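Local coordinates for SsDNA-binding protein essential for mitochondrial genome maintenance (Saccharomyces cerevisiae, PDB 6CQK), which binds single-stranded DNA preferentially and cooperatively, takes part in mitochondrial DNA replication and stimulates the PIF1 helicase, at the interface of chains A and B. Coordinates in Å, arbitrary orientation; residue numbers count along the deposited sequence, not the author numbering. Chains: chain A/B, SsDNA-binding protein essential for mitochondrial genome maintenance.

Contact 1: the interface of chains A and B. Residues chain A 4-6, 74; chain B 5-7, 74.
The backbone amide N of B:Ser7 donates to the carbonyl O of A:Lys5 at 2.8 Å. The two residues form a bridge between antiparallel strands, 3-12 of each chain. This is the first strand of the OB fold of the single-strand binding protein family, and its pairing joins two barrels into a dimer. A:Lys5 N answers with a bond to B:Ser7 O at 3.0 Å, so the pair is tied by bonds in both directions. Both donors stand nearly in line with the C=O they meet.

The next pair, A:Met6 and B:Met6, faces itself across the two-fold. Their side chains leave the sheet on the opposite side from those of A:Lys5 and B:Ser7, and they cross at about a right angle. Each CG points away from its own backbone N and lies 3.5 Å from the Lys5 carbonyl O of the other chain, B:Lys5 O for A:Met6 CG and A:Lys5 O for B:Met6 CG. The thioether ends differ. In A:Met6 the last torsion, chi3 -44°, folds the methyl CE over the partner's side chain, where it lies against B:Met6 CB (3.6 Å) and SD. In B:Met6, chi3 is 126°, and CE turns instead toward A:Ser4 CB at 4.1 Å. The backbones follow the two-fold; the differing methionine ends, at this resolution, may reflect the model as much as the protein.

The neighbouring strands line this apolar patch with small methyl groups. B:Ala74 CB meets A:Met6 CE at 3.8 Å, and A:Ala74 CB meets B:Met6 SD at 4.0 Å. Within chain A, the hydroxyl OG of A:Ser4 donates to A:Ala74 O at 2.6 Å, tilted 33° from the carbonyl plane. That bond ties strand 3-12 to strand 67-77 beside the methionines. It also fixes the rotation of the serine, whose CB faces the methyl of B:Met6.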
ATOM      1  N   SER A   4      -1.330 -10.529   3.454  1.00 58.87           N
ATOM      2  CA  SER A   4      -2.300 -10.116   2.431  1.00 62.77           C
ATOM      3  C   SER A   4      -3.109  -8.989   2.966  1.00 61.62           C
ATOM      4  O   SER A   4      -4.017  -9.227   3.697  1.00 62.05           O
ATOM      5  CB  SER A   4      -3.180 -11.295   1.932  1.00 60.05           C
ATOM      6  OG  SER A   4      -3.899 -11.855   3.002  1.00 58.63           O
ATOM      7  N   LYS A   5      -2.753  -7.767   2.609  1.00 65.85           N
ATOM      8  CA  LYS A   5      -3.456  -6.593   3.104  1.00 71.73           C
ATOM      9  C   LYS A   5      -4.121  -5.895   1.967  1.00 67.47           C
ATOM     10  O   LYS A   5      -3.652  -5.938   0.861  1.00 65.75           O
ATOM     11  CB  LYS A   5      -2.574  -5.601   3.884  1.00 79.81           C
ATOM     12  CG  LYS A   5      -1.403  -5.065   3.123  1.00 92.44           C
ATOM     13  CD  LYS A   5      -0.533  -4.118   3.933  1.00103.19           C
ATOM     14  CE  LYS A   5      -1.078  -2.696   3.767  1.00111.06           C
ATOM     15  NZ  LYS A   5      -0.591  -1.725   4.784  1.00114.96           N
ATOM     16  N   MET A   6      -5.233  -5.240   2.281  1.00 68.01           N
ATOM     17  CA  MET A   6      -6.024  -4.411   1.333  1.00 67.22           C
ATOM     18  C   MET A   6      -6.048  -2.954   1.750  1.00 64.01           C
ATOM     19  O   MET A   6      -6.117  -2.649   2.946  1.00 68.13           O
ATOM     20  CB  MET A   6      -7.447  -4.870   1.347  1.00 69.39           C
ATOM     21  CG  MET A   6      -8.297  -4.159   0.311  1.00 73.69           C
ATOM     22  SD  MET A   6      -9.316  -5.251  -0.701  1.00 77.09           S
ATOM     23  CE  MET A   6      -8.343  -6.626  -1.202  1.00 75.43           C
ATOM     24  N   ALA A  74      -6.379  -9.025   5.157  1.00 58.17           N
ATOM     25  CA  ALA A  74      -7.296  -9.858   4.406  1.00 62.66           C
ATOM     26  C   ALA A  74      -7.082 -11.346   4.605  1.00 64.77           C
ATOM     27  O   ALA A  74      -5.942 -11.803   4.581  1.00 63.55           O
ATOM     28  CB  ALA A  74      -7.176  -9.548   2.913  1.00 62.15           C
TER
ATOM     29  N   LYS B   5      -7.056  -1.843  -3.543  1.00 63.67           N
ATOM     30  CA  LYS B   5      -5.927  -2.663  -4.042  1.00 68.37           C
ATOM     31  C   LYS B   5      -5.507  -3.548  -2.985  1.00 64.77           C
ATOM     32  O   LYS B   5      -5.689  -3.239  -1.806  1.00 73.07           O
ATOM     33  CB  LYS B   5      -4.744  -1.857  -4.535  1.00 74.93           C
ATOM     34  CG  LYS B   5      -4.183  -0.877  -3.548  1.00 84.62           C
ATOM     35  CD  LYS B   5      -3.034  -0.047  -4.114  1.00 93.23           C
ATOM     36  CE  LYS B   5      -1.722  -0.827  -3.870  1.00 97.23           C
ATOM     37  NZ  LYS B   5      -0.577  -0.356  -4.694  1.00 97.62           N
ATOM     38  N   MET B   6      -5.011  -4.673  -3.394  1.00 62.38           N
ATOM     39  CA  MET B   6      -4.469  -5.647  -2.458  1.00 68.41           C
ATOM     40  C   MET B   6      -2.963  -5.804  -2.670  1.00 67.34           C
ATOM     41  O   MET B   6      -2.513  -5.861  -3.818  1.00 66.47           O
ATOM     42  CB  MET B   6      -5.103  -7.001  -2.729  1.00 70.16           C
ATOM     43  CG  MET B   6      -4.646  -8.048  -1.758  1.00 69.75           C
ATOM     44  SD  MET B   6      -5.922  -8.693  -0.763  1.00 72.83           S
ATOM     45  CE  MET B   6      -5.808 -10.415  -1.022  1.00 75.38           C
ATOM     46  N   SER B   7      -2.216  -5.930  -1.585  1.00 65.09           N
ATOM     47  CA  SER B   7      -0.813  -6.328  -1.671  1.00 66.62           C
ATOM     48  C   SER B   7      -0.680  -7.679  -0.996  1.00 67.40           C
ATOM     49  O   SER B   7      -1.195  -7.855   0.075  1.00 69.29           O
ATOM     50  CB  SER B   7       0.086  -5.312  -0.991  1.00 64.13           C
ATOM     51  OG  SER B   7      -0.293  -4.042  -1.415  1.00 67.04           O
ATOM     52  N   ALA B  74      -8.428  -4.886  -6.767  1.00 58.39           N
ATOM     53  CA  ALA B  74      -9.499  -5.741  -6.290  1.00 58.93           C
ATOM     54  C   ALA B  74     -10.875  -5.199  -6.716  1.00 58.68           C
ATOM     55  O   ALA B  74     -11.140  -4.008  -6.588  1.00 56.54           O
ATOM     56  CB  ALA B  74      -9.420  -5.837  -4.784  1.00 58.97           C
TER

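Contact 2: the interface of chains A and B. Residues chain A 2-4; chain B 9-10, 34-35, 67.
Backbone bonds join A:Phe3 to B:Val9 in an antiparallel bridge between the first strands of two OB-fold barrels of the single-strand binding protein family. A:Phe3 N donates to B:Val9 O at 2.9 Å, and B:Val9 N donates to A:Phe3 O at the same 2.9 Å. The hydroxyl OG of B:Ser34 adds a weak bond to A:Phe3 O. It lies near B:Val9 O as well, again only weakly bonded.

The carboxylate of A:Asp2, just ahead of the strand, accepts a side-chain to backbone hydrogen bond. B:Gln35 N points almost straight at OD2, 2.8 Å away and 168° at the hydrogen, and meets the anti lone pair, away from OD1. The other oxygen, OD1, turns toward B:Leu67 CD1 at 3.6 Å. Replacing A:Asp2 by an alanine would probably leave the B:Gln35 amide without its carboxylate partner and let the chain end move more freely.

Apolar packing is made by the A:Phe3 ring and the B:Val9 side chain. With CG set between the backbone N and the carbonyl carbon (chi1 68°), the ring swings back over the paired backbone. B:Val9 N lies beneath the centre of one face, 4.1 Å from the plane. B:Val9 CB lies over the same face, near its rim, 3.8 Å from CD2 of A:Phe3. Methyl CG2 lies close to the CE2-CZ side of the ring, where the fit is doubtful. The other methyl, CG1, lies 4.0 Å from A:Asp2 CA.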
ATOM      1  N   ASP A   2       5.114 -13.456   5.036  1.00 62.45           N
ATOM      2  CA  ASP A   2       3.874 -13.715   4.147  1.00 62.38           C
ATOM      3  C   ASP A   2       2.674 -12.907   4.622  1.00 63.66           C
ATOM      4  O   ASP A   2       2.297 -13.024   5.788  1.00 68.58           O
ATOM      5  CB  ASP A   2       3.374 -15.177   4.216  1.00 61.36           C
ATOM      6  CG  ASP A   2       3.816 -16.051   3.088  1.00 63.28           C
ATOM      7  OD1 ASP A   2       4.825 -15.772   2.442  1.00 69.81           O
ATOM      8  OD2 ASP A   2       3.157 -17.069   2.840  1.00 61.59           O
ATOM      9  N   PHE A   3       1.987 -12.185   3.743  1.00 63.89           N
ATOM     10  CA  PHE A   3       0.818 -11.355   4.166  1.00 63.35           C
ATOM     11  C   PHE A   3      -0.204 -11.091   3.067  1.00 59.93           C
ATOM     12  O   PHE A   3       0.044 -11.356   1.876  1.00 57.25           O
ATOM     13  CB  PHE A   3       1.292 -10.018   4.800  1.00 63.86           C
ATOM     14  CG  PHE A   3       1.944  -9.056   3.835  1.00 65.52           C
ATOM     15  CD1 PHE A   3       1.177  -8.224   3.033  1.00 68.77           C
ATOM     16  CD2 PHE A   3       3.323  -8.980   3.722  1.00 65.91           C
ATOM     17  CE1 PHE A   3       1.794  -7.350   2.139  1.00 70.43           C
ATOM     18  CE2 PHE A   3       3.943  -8.107   2.836  1.00 66.65           C
ATOM     19  CZ  PHE A   3       3.180  -7.285   2.050  1.00 68.22           C
ATOM     20  N   SER A   4      -1.330 -10.529   3.454  1.00 58.87           N
ATOM     21  CA  SER A   4      -2.300 -10.116   2.431  1.00 62.77           C
ATOM     22  C   SER A   4      -3.109  -8.989   2.966  1.00 61.62           C
ATOM     23  O   SER A   4      -4.017  -9.227   3.697  1.00 62.05           O
ATOM     24  CB  SER A   4      -3.180 -11.295   1.932  1.00 60.05           C
ATOM     25  OG  SER A   4      -3.899 -11.855   3.002  1.00 58.63           O
TER
ATOM     26  N   VAL B   9       2.114 -10.928  -0.088  1.00 65.51           N
ATOM     27  CA  VAL B   9       3.359 -11.697  -0.135  1.00 63.75           C
ATOM     28  C   VAL B   9       3.037 -13.119   0.142  1.00 62.10           C
ATOM     29  O   VAL B   9       2.382 -13.463   1.159  1.00 62.05           O
ATOM     30  CB  VAL B   9       4.402 -11.229   0.866  1.00 62.50           C
ATOM     31  CG1 VAL B   9       5.548 -12.209   0.880  1.00 63.07           C
ATOM     32  CG2 VAL B   9       4.914  -9.861   0.464  1.00 61.65           C
ATOM     33  N   GLY B  10       3.466 -13.944  -0.789  1.00 62.11           N
ATOM     34  CA  GLY B  10       3.124 -15.351  -0.738  1.00 66.09           C
ATOM     35  C   GLY B  10       3.790 -16.153  -1.830  1.00 67.61           C
ATOM     36  O   GLY B  10       4.641 -15.644  -2.551  1.00 66.45           O
ATOM     37  N   SER B  34      -0.730 -17.642   0.608  1.00 66.10           N
ATOM     38  CA  SER B  34      -0.130 -16.707   1.568  1.00 65.55           C
ATOM     39  C   SER B  34      -0.495 -17.162   2.938  1.00 66.95           C
ATOM     40  O   SER B  34      -1.678 -17.313   3.259  1.00 70.97           O
ATOM     41  CB  SER B  34      -0.675 -15.294   1.384  1.00 64.82           C
ATOM     42  OG  SER B  34      -0.444 -14.445   2.518  1.00 60.68           O
ATOM     43  N   GLN B  35       0.515 -17.409   3.739  1.00 69.51           N
ATOM     44  CA  GLN B  35       0.343 -18.031   5.045  1.00 72.92           C
ATOM     45  C   GLN B  35       1.128 -17.262   6.069  1.00 73.52           C
ATOM     46  O   GLN B  35       2.341 -17.508   6.247  1.00 81.62           O
ATOM     47  CB  GLN B  35       0.820 -19.484   5.047  1.00 73.86           C
ATOM     48  CG  GLN B  35       0.523 -20.130   6.365  1.00 74.76           C
ATOM     49  CD  GLN B  35       1.005 -21.549   6.448  1.00 80.32           C
ATOM     50  OE1 GLN B  35       1.843 -21.998   5.667  1.00 77.40           O
ATOM     51  NE2 GLN B  35       0.466 -22.276   7.408  1.00 88.32           N
ATOM     52  N   LEU B  67       8.345 -17.254  -3.984  1.00 61.09           N
ATOM     53  CA  LEU B  67       7.949 -16.130  -3.149  1.00 60.70           C
ATOM     54  C   LEU B  67       7.882 -14.834  -3.992  1.00 60.77           C
ATOM     55  O   LEU B  67       8.878 -14.417  -4.567  1.00 55.29           O
ATOM     56  CB  LEU B  67       8.928 -15.892  -2.008  1.00 61.21           C
ATOM     57  CG  LEU B  67       8.488 -14.899  -0.935  1.00 62.41           C
ATOM     58  CD1 LEU B  67       7.235 -15.411  -0.228  1.00 64.47           C
ATOM     59  CD2 LEU B  67       9.563 -14.639   0.094  1.00 61.45           C
TER

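The centres of contact 1 and contact 2 lie about 11 Å apart along one strand pairing, and A:Ser4 belongs to both. Strand 3-12 of each chain runs through them. Contact 1 sits at the middle, close to the two-fold, and contact 2 at the N-terminal end of the chain A strand. Because the interface is symmetric, contact 2 has a twin at the far end. The pairing is thus held at its centre and both ends. Rim1 binds DNA as a dimer of dimers, and this pair probably represents one such dimer; the deposited assembly holds four copies.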